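Local atomic coordinates of amidase, hydantoinase/carbamoylase family (Burkholderia ambifaria, PDB entry 5TP4), a protein that probably hydrolyses N-carbamoyl-L-amino acids as a zinc-dependent amidase of the peptidase M20 family. Residues B[66-71]-B[185-190]; B[72-77]-B[128-133]; B[147-152]-B[368-373]. One frame throughout, in Å; residues are numbered along the deposited sequence.

In the fold
Contacts 1 and 2 belong to one sheet and share a hairpin: strands 64-67 and 73-77 are neighbours, joined by the turn that contact 1 braces, and strand 73-77 pairs with strand 129-133 in contact 2. Contact 2 is buried and runs on regular backbone hydrogen bonds, with a salt bridge at its more open end. Contact 1 is only partly buried, an irregular loop-to-turn meeting with one backbone bond, an arginine grip and two water bridges. Contact 3, also buried, is nearest the centre of the chain and packs side chains of two helices without hydrogen bonds between them. N72 ties contact 2 to contact 3 through G148 O, while P187 of contact 1 packs on V151.

Contact 1: B[66-71]-B[185-190]; sequences SVDAVG and RAPGGA. With EDO (1,2-ethanediol), chain S.
An Asx turn set in the connection between the antiparallel strands 64-67 and 73-77 meets the loop 185-190, with D68 and A69 touching R185 and P187. The backbone pairs once: A69 N donates to R185 O at 2.9 Å, bent to 134° at the hydrogen. The R185 side chain reaches S66. Its CG lies anti to the backbone N (chi1 179°) and the chain bends at chi3, and the guanidinium passes with one face over D68 CA. S66 OG sits at the guanidinium edge and takes a bond from NH1 of R185 at 3.0 Å, plus a weak one from NH2. In the type I beta turn from D68 to G71, D68 OD1 accepts from V70 N at 3.0 Å, the donor standing well above the carboxylate plane, and also from N72 N beyond the turn, which holds the carboxylate over its own loop. The other oxygen faces the proline: D68 OD2 lies 3.4 Å from P187 CB, the two side chains crossing at about a right angle. P187 completes the apolar side, its CD 3.9 Å from A69 CB and its CG near V70 CG1. One water joins the backbones, V67 O to R185 N; the other links the D68 carboxylate, OD2 at 2.7 Å, to G188 N. At the far end of the loop, A190 O accepts a hydrogen bond from an ethanediol, probably left by the crystallisation liquor. Helices 147-153 and 158-163 flank the apolar side, V151 and L158 both touching P187 and V70.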
ATOM      1  N   SER B  66      18.735  43.644   6.682  1.00 11.83           N
ATOM      2  CA  SER B  66      17.721  43.723   7.723  1.00 11.94           C
ATOM      3  C   SER B  66      16.835  42.489   7.617  1.00 10.46           C
ATOM      4  O   SER B  66      16.807  41.812   6.585  1.00 12.62           O
ATOM      5  CB  SER B  66      16.868  44.997   7.587  1.00 15.10           C
ATOM      6  OG  SER B  66      16.059  44.954   6.410  1.00 17.60           O
ATOM      7  N   VAL B  67      16.099  42.213   8.703  1.00 13.03           N
ATOM      8  CA  VAL B  67      15.049  41.198   8.715  1.00 12.67           C
ATOM      9  C   VAL B  67      13.724  41.870   9.037  1.00 10.92           C
ATOM     10  O   VAL B  67      13.672  42.886   9.744  1.00 11.13           O
ATOM     11  CB  VAL B  67      15.303  40.055   9.729  1.00 11.27           C
ATOM     12  CG1 VAL B  67      16.400  39.114   9.234  1.00 13.34           C
ATOM     13  CG2 VAL B  67      15.649  40.609  11.092  1.00 11.75           C
ATOM     14  N   ASP B  68      12.643  41.314   8.482  1.00 13.15           N
ATOM     15  CA  ASP B  68      11.309  41.777   8.845  1.00 12.81           C
ATOM     16  C   ASP B  68      10.778  40.942  10.005  1.00 17.00           C
ATOM     17  O   ASP B  68      11.486  40.094  10.561  1.00 14.11           O
ATOM     18  CB  ASP B  68      10.375  41.775   7.633  1.00 11.29           C
ATOM     19  CG  ASP B  68      10.032  40.373   7.114  1.00 13.47           C
ATOM     20  OD1 ASP B  68      10.250  39.357   7.820  1.00 11.39           O
ATOM     21  OD2 ASP B  68       9.547  40.312   5.962  1.00 10.72           O
ATOM     22  N   ALA B  69       9.499  41.166  10.360  1.00 16.12           N
ATOM     23  CA  ALA B  69       8.896  40.598  11.565  1.00 13.58           C
ATOM     24  C   ALA B  69       8.678  39.092  11.491  1.00 13.56           C
ATOM     25  O   ALA B  69       8.338  38.491  12.524  1.00 15.12           O
ATOM     26  CB  ALA B  69       7.563  41.295  11.877  1.00 13.35           C
ATOM     27  N   VAL B  70       8.908  38.459  10.339  1.00 12.82           N
ATOM     28  CA  VAL B  70       8.864  37.003  10.254  1.00 12.95           C
ATOM     29  C   VAL B  70      10.227  36.439   9.830  1.00 13.40           C
ATOM     30  O   VAL B  70      10.349  35.268   9.449  1.00 13.99           O
ATOM     31  CB  VAL B  70       7.714  36.533   9.336  1.00 14.03           C
ATOM     32  CG1 VAL B  70       8.038  36.711   7.855  1.00 15.89           C
ATOM     33  CG2 VAL B  70       7.320  35.083   9.639  1.00 18.20           C
ATOM     34  N   GLY B  71      11.283  37.243   9.949  1.00 10.75           N
ATOM     35  CA  GLY B  71      12.614  36.717   9.687  1.00  9.66           C
ATOM     36  C   GLY B  71      13.043  36.736   8.240  1.00 12.82           C
ATOM     37  O   GLY B  71      14.145  36.251   7.936  1.00 12.63           O
ATOM     38  N   ARG B 185      10.054  45.391  11.531  1.00 16.64           N
ATOM     39  CA  ARG B 185       9.334  45.962  10.396  1.00 17.87           C
ATOM     40  C   ARG B 185       8.261  44.996   9.900  1.00 18.14           C
ATOM     41  O   ARG B 185       8.531  43.813   9.716  1.00 14.26           O
ATOM     42  CB  ARG B 185      10.326  46.271   9.270  1.00 22.71           C
ATOM     43  CG  ARG B 185       9.718  46.855   8.014  1.00 27.29           C
ATOM     44  CD  ARG B 185      10.781  47.199   6.958  1.00 26.90           C
ATOM     45  NE  ARG B 185      11.282  46.026   6.239  1.00 32.92           N
ATOM     46  CZ  ARG B 185      12.514  45.530   6.362  1.00 34.97           C
ATOM     47  NH1 ARG B 185      13.383  46.105   7.183  1.00 38.11           N
ATOM     48  NH2 ARG B 185      12.883  44.463   5.655  1.00 28.57           N
ATOM     49  N   ALA B 186       7.039  45.493   9.699  1.00 16.87           N
ATOM     50  CA  ALA B 186       5.979  44.623   9.203  1.00 20.43           C
ATOM     51  C   ALA B 186       6.356  44.076   7.829  1.00 13.26           C
ATOM     52  O   ALA B 186       6.860  44.828   6.984  1.00 15.96           O
ATOM     53  CB  ALA B 186       4.658  45.396   9.097  1.00 19.07           C
ATOM     54  N   PRO B 187       6.128  42.785   7.559  1.00 16.72           N
ATOM     55  CA  PRO B 187       6.483  42.249   6.236  1.00 11.45           C
ATOM     56  C   PRO B 187       5.626  42.850   5.135  1.00 11.61           C
ATOM     57  O   PRO B 187       4.455  43.176   5.329  1.00 20.88           O
ATOM     58  CB  PRO B 187       6.231  40.742   6.371  1.00 14.43           C
ATOM     59  CG  PRO B 187       6.258  40.484   7.879  1.00 19.14           C
ATOM     60  CD  PRO B 187       5.671  41.728   8.478  1.00 17.74           C
ATOM     61  N   GLY B 188       6.241  43.022   3.975  1.00 13.66           N
ATOM     62  CA  GLY B 188       5.576  43.573   2.810  1.00 12.46           C
ATOM     63  C   GLY B 188       6.315  44.779   2.280  1.00 13.65           C
ATOM     64  O   GLY B 188       7.410  45.129   2.731  1.00 19.09           O
ATOM     65  N   GLY B 189       5.707  45.415   1.294  1.00 21.00           N
ATOM     66  CA  GLY B 189       6.286  46.613   0.729  1.00 20.28           C
ATOM     67  C   GLY B 189       6.315  46.543  -0.780  1.00 17.34           C
ATOM     68  O   GLY B 189       6.174  45.453  -1.353  1.00 16.15           O
ATOM     69  N   ALA B 190       6.520  47.694  -1.419  1.00 15.95           N
ATOM     70  CA  ALA B 190       6.440  47.789  -2.871  1.00 16.96           C
ATOM     71  C   ALA B 190       7.602  47.061  -3.516  1.00 11.63           C
ATOM     72  O   ALA B 190       8.739  47.122  -3.031  1.00 17.93           O
ATOM     73  CB  ALA B 190       6.449  49.250  -3.313  1.00 15.82           C
TER
HETATM   74  C1  EDO S 504       9.740  45.315  -0.091  1.00 27.88           C
HETATM   75  O1  EDO S 504       9.890  46.735  -0.208  1.00 33.01           O
HETATM   76  C2  EDO S 504      11.097  44.666  -0.288  1.00 25.00           C
HETATM   77  O2  EDO S 504      11.950  45.076   0.790  1.00 25.74           O
HETATM   78  O   HOH W   1      13.117  45.090  10.964  1.00 23.04           O
HETATM   79  O   HOH W   2       9.233  42.454   4.341  1.00 14.34           O

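Contact 2: B[72-77]-B[128-133]; sequences NLFARR and PLEIVS. With EDO (1,2-ethanediol), chain U; EDO (1,2-ethanediol), chain S.
P128 packs its ring against one face of the R76 guanidinium, CB 3.4 Å from the plane and over its centre, just before strand 129-133 pairs antiparallel with strand 73-77. L129 and R77 follow as a hydrogen-bonded pair, R77 N donating to L129 O at 2.9 Å and L129 N to R77 O. E130 faces R76 in a non-hydrogen-bonded pair. The chi2 bend of R76 (78°) turns CD toward E130, CD to OE2 3.4 Å; NH1 then forms the salt bridge with E130 OE2 at 2.9 Å, on the anti lone pair and almost within the guanidinium plane, while NE bridges to D78. E130 OE1 takes a hydrogen bond from an ethanediol at 2.6 Å. I131 and A75 form the next hydrogen-bonded pair, A75 N reaching I131 O at 2.8 Å. V132 has CG2 anti to its backbone N (chi1 57° to CG1), and this methyl makes a CH-pi contact over one face of the F74 ring, 3.8 Å from its centroid. S133 closes the series with L73, through L73 N to S133 O at 3.0 Å and the reciprocal bond; its OG bonds to L93 N, close to the zinc ligand H92. The pair lies inside the mixed sheet, between strands 64-67 and 87-91, with helix 105-121 packed on the face of L129, I131 and R77 and strand 87-91 contributing L88 beside F74, E130 and V132.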
ATOM      1  N   ASN B  72      12.220  37.251   7.327  1.00  9.84           N
ATOM      2  CA  ASN B  72      12.669  37.331   5.936  1.00  9.08           C
ATOM      3  C   ASN B  72      13.894  38.232   5.902  1.00 12.95           C
ATOM      4  O   ASN B  72      13.906  39.288   6.541  1.00  9.69           O
ATOM      5  CB  ASN B  72      11.583  37.888   5.025  1.00 10.54           C
ATOM      6  CG  ASN B  72      10.375  36.960   4.880  1.00  8.22           C
ATOM      7  OD1 ASN B  72      10.512  35.745   4.761  1.00  9.84           O
ATOM      8  ND2 ASN B  72       9.174  37.554   4.852  1.00  8.86           N
ATOM      9  N   LEU B  73      14.946  37.789   5.213  1.00 10.49           N
ATOM     10  CA  LEU B  73      16.269  38.416   5.264  1.00  8.82           C
ATOM     11  C   LEU B  73      16.506  39.176   3.964  1.00 13.80           C
ATOM     12  O   LEU B  73      16.544  38.566   2.891  1.00 10.22           O
ATOM     13  CB  LEU B  73      17.350  37.346   5.471  1.00  9.58           C
ATOM     14  CG  LEU B  73      18.823  37.742   5.665  1.00 11.16           C
ATOM     15  CD1 LEU B  73      19.031  38.750   6.809  1.00  9.25           C
ATOM     16  CD2 LEU B  73      19.625  36.476   5.961  1.00  8.73           C
ATOM     17  N   PHE B  74      16.667  40.502   4.062  1.00 11.04           N
ATOM     18  CA  PHE B  74      16.789  41.390   2.910  1.00 11.52           C
ATOM     19  C   PHE B  74      18.125  42.102   2.891  1.00 10.13           C
ATOM     20  O   PHE B  74      18.518  42.707   3.884  1.00 13.90           O
ATOM     21  CB  PHE B  74      15.718  42.477   2.947  1.00  8.79           C
ATOM     22  CG  PHE B  74      14.345  41.947   2.719  1.00 11.25           C
ATOM     23  CD1 PHE B  74      13.582  41.509   3.798  1.00 12.76           C
ATOM     24  CD2 PHE B  74      13.820  41.873   1.433  1.00 12.85           C
ATOM     25  CE1 PHE B  74      12.312  41.011   3.580  1.00 10.30           C
ATOM     26  CE2 PHE B  74      12.531  41.380   1.218  1.00 13.34           C
ATOM     27  CZ  PHE B  74      11.793  40.930   2.291  1.00 12.36           C
ATOM     28  N   ALA B  75      18.790  42.081   1.751  1.00  7.18           N
ATOM     29  CA  ALA B  75      20.000  42.874   1.541  1.00  7.39           C
ATOM     30  C   ALA B  75      19.698  43.912   0.467  1.00  9.66           C
ATOM     31  O   ALA B  75      19.119  43.583  -0.580  1.00 13.53           O
ATOM     32  CB  ALA B  75      21.176  41.991   1.109  1.00  7.22           C
ATOM     33  N   ARG B  76      20.091  45.160   0.713  1.00  8.34           N
ATOM     34  CA  ARG B  76      19.685  46.285  -0.119  1.00 11.70           C
ATOM     35  C   ARG B  76      20.882  46.934  -0.796  1.00 13.84           C
ATOM     36  O   ARG B  76      21.886  47.228  -0.143  1.00 12.01           O
ATOM     37  CB  ARG B  76      18.964  47.320   0.738  1.00 11.62           C
ATOM     38  CG  ARG B  76      18.733  48.674   0.072  1.00 14.56           C
ATOM     39  CD  ARG B  76      17.580  48.668  -0.897  1.00 19.63           C
ATOM     40  NE  ARG B  76      17.299  50.053  -1.287  1.00 18.56           N
ATOM     41  CZ  ARG B  76      16.095  50.535  -1.563  1.00 15.48           C
ATOM     42  NH1 ARG B  76      15.027  49.743  -1.520  1.00 17.36           N
ATOM     43  NH2 ARG B  76      15.979  51.814  -1.903  1.00 18.99           N
ATOM     44  N   ARG B  77      20.760  47.174  -2.107  1.00  8.34           N
ATOM     45  CA  ARG B  77      21.709  47.978  -2.873  1.00  8.75           C
ATOM     46  C   ARG B  77      20.936  49.111  -3.536  1.00 10.88           C
ATOM     47  O   ARG B  77      20.219  48.878  -4.511  1.00 12.79           O
ATOM     48  CB  ARG B  77      22.418  47.135  -3.938  1.00  8.46           C
ATOM     49  CG  ARG B  77      23.516  47.874  -4.701  1.00 10.74           C
ATOM     50  CD  ARG B  77      24.174  46.895  -5.678  1.00 11.40           C
ATOM     51  NE  ARG B  77      25.497  47.318  -6.146  1.00 13.91           N
ATOM     52  CZ  ARG B  77      25.727  48.032  -7.244  1.00 17.54           C
ATOM     53  NH1 ARG B  77      24.716  48.479  -7.988  1.00 13.84           N
ATOM     54  NH2 ARG B  77      26.978  48.303  -7.596  1.00 16.14           N
ATOM     55  N   PRO B 128      16.477  50.435  -7.230  1.00 12.08           N
ATOM     56  CA  PRO B 128      17.304  49.664  -6.290  1.00  9.39           C
ATOM     57  C   PRO B 128      17.148  48.164  -6.501  1.00  8.72           C
ATOM     58  O   PRO B 128      16.159  47.680  -7.054  1.00 11.39           O
ATOM     59  CB  PRO B 128      16.765  50.088  -4.922  1.00 11.48           C
ATOM     60  CG  PRO B 128      15.322  50.510  -5.212  1.00 10.16           C
ATOM     61  CD  PRO B 128      15.389  51.178  -6.556  1.00 10.32           C
ATOM     62  N   LEU B 129      18.165  47.418  -6.057  1.00  9.05           N
ATOM     63  CA  LEU B 129      18.139  45.962  -6.021  1.00 11.16           C
ATOM     64  C   LEU B 129      18.050  45.496  -4.578  1.00 11.37           C
ATOM     65  O   LEU B 129      18.628  46.115  -3.678  1.00 12.81           O
ATOM     66  CB  LEU B 129      19.404  45.342  -6.654  1.00 11.72           C
ATOM     67  CG  LEU B 129      19.747  45.700  -8.098  1.00 14.42           C
ATOM     68  CD1 LEU B 129      20.861  44.751  -8.646  1.00 12.12           C
ATOM     69  CD2 LEU B 129      18.519  45.573  -8.932  1.00 12.42           C
ATOM     70  N   GLU B 130      17.337  44.390  -4.363  1.00  9.63           N
ATOM     71  CA  GLU B 130      17.364  43.737  -3.062  1.00  7.11           C
ATOM     72  C   GLU B 130      17.500  42.247  -3.295  1.00  9.15           C
ATOM     73  O   GLU B 130      16.977  41.719  -4.284  1.00 11.47           O
ATOM     74  CB  GLU B 130      16.113  44.048  -2.237  1.00 11.94           C
ATOM     75  CG  GLU B 130      16.126  45.502  -1.708  1.00 13.41           C
ATOM     76  CD  GLU B 130      14.926  45.841  -0.837  1.00 22.00           C
ATOM     77  OE1 GLU B 130      14.272  44.900  -0.348  1.00 23.64           O
ATOM     78  OE2 GLU B 130      14.650  47.039  -0.626  1.00 16.54           O
ATOM     79  N   ILE B 131      18.234  41.587  -2.418  1.00 10.99           N
ATOM     80  CA  ILE B 131      18.321  40.134  -2.421  1.00  8.50           C
ATOM     81  C   ILE B 131      17.584  39.661  -1.175  1.00  9.41           C
ATOM     82  O   ILE B 131      17.728  40.263  -0.103  1.00 11.48           O
ATOM     83  CB  ILE B 131      19.777  39.632  -2.397  1.00  9.84           C
ATOM     84  CG1 ILE B 131      20.645  40.325  -3.426  1.00 11.27           C
ATOM     85  CG2 ILE B 131      19.828  38.128  -2.580  1.00 10.53           C
ATOM     86  CD1 ILE B 131      22.100  40.106  -3.033  1.00 16.96           C
ATOM     87  N   VAL B 132      16.785  38.598  -1.310  1.00  9.96           N
ATOM     88  CA  VAL B 132      16.012  38.104  -0.177  1.00  8.53           C
ATOM     89  C   VAL B 132      16.167  36.591  -0.027  1.00  7.54           C
ATOM     90  O   VAL B 132      16.221  35.840  -1.016  1.00  9.15           O
ATOM     91  CB  VAL B 132      14.517  38.517  -0.290  1.00 10.91           C
ATOM     92  CG1 VAL B 132      13.889  38.027  -1.600  1.00 10.44           C
ATOM     93  CG2 VAL B 132      13.717  38.052   0.914  1.00 10.02           C
ATOM     94  N   SER B 133      16.316  36.154   1.220  1.00  8.91           N
ATOM     95  CA  SER B 133      16.151  34.758   1.578  1.00  7.89           C
ATOM     96  C   SER B 133      14.892  34.682   2.445  1.00  9.33           C
ATOM     97  O   SER B 133      14.863  35.242   3.544  1.00 12.04           O
ATOM     98  CB  SER B 133      17.397  34.243   2.315  1.00  9.53           C
ATOM     99  OG  SER B 133      17.167  32.951   2.857  1.00  9.18           O
TER
HETATM  100  C1  EDO U 506      24.516  50.790  -1.022  1.00 30.80           C
HETATM  101  O1  EDO U 506      24.665  49.723  -1.971  1.00 27.67           O
HETATM  102  C2  EDO U 506      23.662  50.293   0.130  1.00 26.72           C
HETATM  103  O2  EDO U 506      22.304  50.401  -0.295  1.00 23.03           O
HETATM  104  C1  EDO S 504       9.740  45.315  -0.091  1.00 27.88           C
HETATM  105  O1  EDO S 504       9.890  46.735  -0.208  1.00 33.01           O
HETATM  106  C2  EDO S 504      11.097  44.666  -0.288  1.00 25.00           C
HETATM  107  O2  EDO S 504      11.950  45.076   0.790  1.00 25.74           O

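Contact 3: B[147-152]-B[368-373]; sequences LGSAVF and AILLAR
S149 is the first residue of helix 147-152 to meet helix 368-372, fitting against L370 and L371. Its CB lies 3.7 Å from L371 CD2, and its OG rests 3.8 Å from L370 CB. With chi1 at 53°, OG stands between the backbone N and the carbonyl carbon; its polar demand is met outside this pair, chiefly by D367 OD1 at the start of the partner helix. A150 comes next and offers a small surface: L370 CD1 touches both its CA and its CB, each at 3.9 Å. F152, a turn on from S149, has CG anti to the backbone N (chi1 -177°), and the CE2 corner of its ring reaches L371 CD1 at 4.0 Å, the two side chains crossing at about a right angle. L371 thus bridges the row, one methyl on S149 and the other on F152. The helices run nearly parallel, their short axes 9° apart and 8.8 Å at closest approach, and the contact is apolar packing near the zinc site, the side chain of S149 being about 6 Å from that of E137, a zinc-binding residue to which no zinc is bound in this chain. The rings of F152 and W134 meet edge-to-face, and W134 also touches L371; strand 377-382 packs on helix 367-372, A368 on T377 and M379, L371 on T377, and helix 158-163 flanks helix 147-153 at L147 and V151.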
ATOM      1  N   LEU B 147       6.353  29.849   3.812  1.00 10.21           N
ATOM      2  CA  LEU B 147       5.732  30.601   4.899  1.00 12.88           C
ATOM      3  C   LEU B 147       6.130  32.075   4.850  1.00 12.74           C
ATOM      4  O   LEU B 147       5.278  32.964   4.940  1.00 11.92           O
ATOM      5  CB  LEU B 147       6.137  29.955   6.235  1.00 11.03           C
ATOM      6  CG  LEU B 147       5.580  30.563   7.526  1.00 13.54           C
ATOM      7  CD1 LEU B 147       5.608  29.493   8.646  1.00 12.72           C
ATOM      8  CD2 LEU B 147       6.364  31.814   7.952  1.00 13.94           C
ATOM      9  N   GLY B 148       7.427  32.350   4.710  1.00 13.41           N
ATOM     10  CA  GLY B 148       7.890  33.734   4.733  1.00  9.09           C
ATOM     11  C   GLY B 148       7.359  34.552   3.562  1.00  9.41           C
ATOM     12  O   GLY B 148       6.932  35.694   3.737  1.00 13.00           O
ATOM     13  N   SER B 149       7.390  33.989   2.353  1.00 11.47           N
ATOM     14  CA  SER B 149       6.855  34.741   1.221  1.00 10.46           C
ATOM     15  C   SER B 149       5.333  34.827   1.277  1.00 12.41           C
ATOM     16  O   SER B 149       4.766  35.849   0.873  1.00 11.67           O
ATOM     17  CB  SER B 149       7.316  34.112  -0.107  1.00 10.59           C
ATOM     18  OG  SER B 149       6.999  32.729  -0.140  1.00  9.77           O
ATOM     19  N   ALA B 150       4.648  33.798   1.793  1.00  9.73           N
ATOM     20  CA  ALA B 150       3.200  33.923   2.004  1.00 12.08           C
ATOM     21  C   ALA B 150       2.862  35.065   2.963  1.00 15.20           C
ATOM     22  O   ALA B 150       1.866  35.774   2.764  1.00 13.96           O
ATOM     23  CB  ALA B 150       2.619  32.605   2.532  1.00 13.48           C
ATOM     24  N   VAL B 151       3.658  35.251   4.025  1.00 14.00           N
ATOM     25  CA  VAL B 151       3.404  36.379   4.929  1.00 10.97           C
ATOM     26  C   VAL B 151       3.705  37.696   4.224  1.00 11.34           C
ATOM     27  O   VAL B 151       2.930  38.651   4.313  1.00 12.45           O
ATOM     28  CB  VAL B 151       4.209  36.234   6.239  1.00 12.59           C
ATOM     29  CG1 VAL B 151       4.055  37.493   7.128  1.00 16.50           C
ATOM     30  CG2 VAL B 151       3.713  35.015   7.016  1.00 13.48           C
ATOM     31  N   PHE B 152       4.817  37.756   3.484  1.00 11.84           N
ATOM     32  CA  PHE B 152       5.157  38.963   2.726  1.00 13.04           C
ATOM     33  C   PHE B 152       4.039  39.383   1.773  1.00 14.32           C
ATOM     34  O   PHE B 152       3.718  40.585   1.662  1.00 11.11           O
ATOM     35  CB  PHE B 152       6.455  38.732   1.951  1.00  9.40           C
ATOM     36  CG  PHE B 152       6.923  39.936   1.186  1.00 10.21           C
ATOM     37  CD1 PHE B 152       7.780  40.847   1.766  1.00  9.43           C
ATOM     38  CD2 PHE B 152       6.533  40.123  -0.150  1.00  8.65           C
ATOM     39  CE1 PHE B 152       8.231  41.959   1.041  1.00  9.03           C
ATOM     40  CE2 PHE B 152       6.986  41.232  -0.874  1.00 10.79           C
ATOM     41  CZ  PHE B 152       7.822  42.135  -0.280  1.00 13.24           C
ATOM     42  N   ALA B 368       8.744  32.132  -5.568  1.00 11.12           N
ATOM     43  CA  ALA B 368       8.253  32.844  -6.751  1.00  9.30           C
ATOM     44  C   ALA B 368       6.767  32.616  -7.007  1.00  8.74           C
ATOM     45  O   ALA B 368       6.094  33.514  -7.523  1.00  9.74           O
ATOM     46  CB  ALA B 368       9.039  32.433  -7.994  1.00  7.82           C
ATOM     47  N   ILE B 369       6.245  31.427  -6.682  1.00  9.08           N
ATOM     48  CA  ILE B 369       4.816  31.152  -6.887  1.00  9.22           C
ATOM     49  C   ILE B 369       3.954  32.140  -6.106  1.00 12.80           C
ATOM     50  O   ILE B 369       2.955  32.695  -6.618  1.00 11.10           O
ATOM     51  CB  ILE B 369       4.493  29.702  -6.481  1.00  9.00           C
ATOM     52  CG1 ILE B 369       5.218  28.727  -7.394  1.00 13.92           C
ATOM     53  CG2 ILE B 369       2.961  29.493  -6.527  1.00 12.10           C
ATOM     54  CD1 ILE B 369       4.831  28.842  -8.857  1.00 15.58           C
ATOM     55  N   LEU B 370       4.308  32.350  -4.833  1.00  9.35           N
ATOM     56  CA  LEU B 370       3.573  33.292  -3.995  1.00 10.13           C
ATOM     57  C   LEU B 370       3.764  34.719  -4.487  1.00 10.78           C
ATOM     58  O   LEU B 370       2.805  35.498  -4.525  1.00 12.71           O
ATOM     59  CB  LEU B 370       4.033  33.182  -2.540  1.00 10.69           C
ATOM     60  CG  LEU B 370       3.519  32.034  -1.657  1.00 12.96           C
ATOM     61  CD1 LEU B 370       2.074  32.232  -1.271  1.00 14.11           C
ATOM     62  CD2 LEU B 370       3.743  30.626  -2.304  1.00 14.14           C
ATOM     63  N   LEU B 371       4.994  35.081  -4.853  1.00  9.04           N
ATOM     64  CA  LEU B 371       5.251  36.456  -5.295  1.00 10.56           C
ATOM     65  C   LEU B 371       4.486  36.777  -6.572  1.00 13.38           C
ATOM     66  O   LEU B 371       3.981  37.896  -6.735  1.00 12.02           O
ATOM     67  CB  LEU B 371       6.744  36.694  -5.521  1.00  9.99           C
ATOM     68  CG  LEU B 371       7.545  37.191  -4.305  1.00 10.14           C
ATOM     69  CD1 LEU B 371       7.206  38.643  -3.896  1.00  9.48           C
ATOM     70  CD2 LEU B 371       7.374  36.288  -3.067  1.00 11.28           C
ATOM     71  N   ALA B 372       4.377  35.803  -7.484  1.00 10.55           N
ATOM     72  CA  ALA B 372       3.770  36.053  -8.793  1.00 12.32           C
ATOM     73  C   ALA B 372       2.319  36.465  -8.688  1.00 12.79           C
ATOM     74  O   ALA B 372       1.795  37.096  -9.616  1.00 15.66           O
ATOM     75  CB  ALA B 372       3.861  34.805  -9.674  1.00  9.49           C
ATOM     76  N   ARG B 373       1.658  36.117  -7.589  1.00 10.63           N
ATOM     77  CA  ARG B 373       0.270  36.499  -7.414  1.00 11.93           C
ATOM     78  C   ARG B 373       0.122  37.951  -6.991  1.00 14.06           C
ATOM     79  O   ARG B 373      -0.999  38.466  -7.009  1.00 18.13           O
ATOM     80  CB  ARG B 373      -0.396  35.569  -6.411  1.00 15.02           C
ATOM     81  CG  ARG B 373      -0.438  34.136  -6.937  1.00 12.27           C
ATOM     82  CD  ARG B 373      -0.878  33.137  -5.860  1.00 14.97           C
ATOM     83  NE  ARG B 373      -0.809  31.781  -6.400  1.00 15.39           N
ATOM     84  CZ  ARG B 373      -0.600  30.691  -5.670  1.00 17.29           C
ATOM     85  NH1 ARG B 373      -0.458  30.791  -4.347  1.00 17.19           N
ATOM     86  NH2 ARG B 373      -0.531  29.503  -6.271  1.00 13.11           N
TER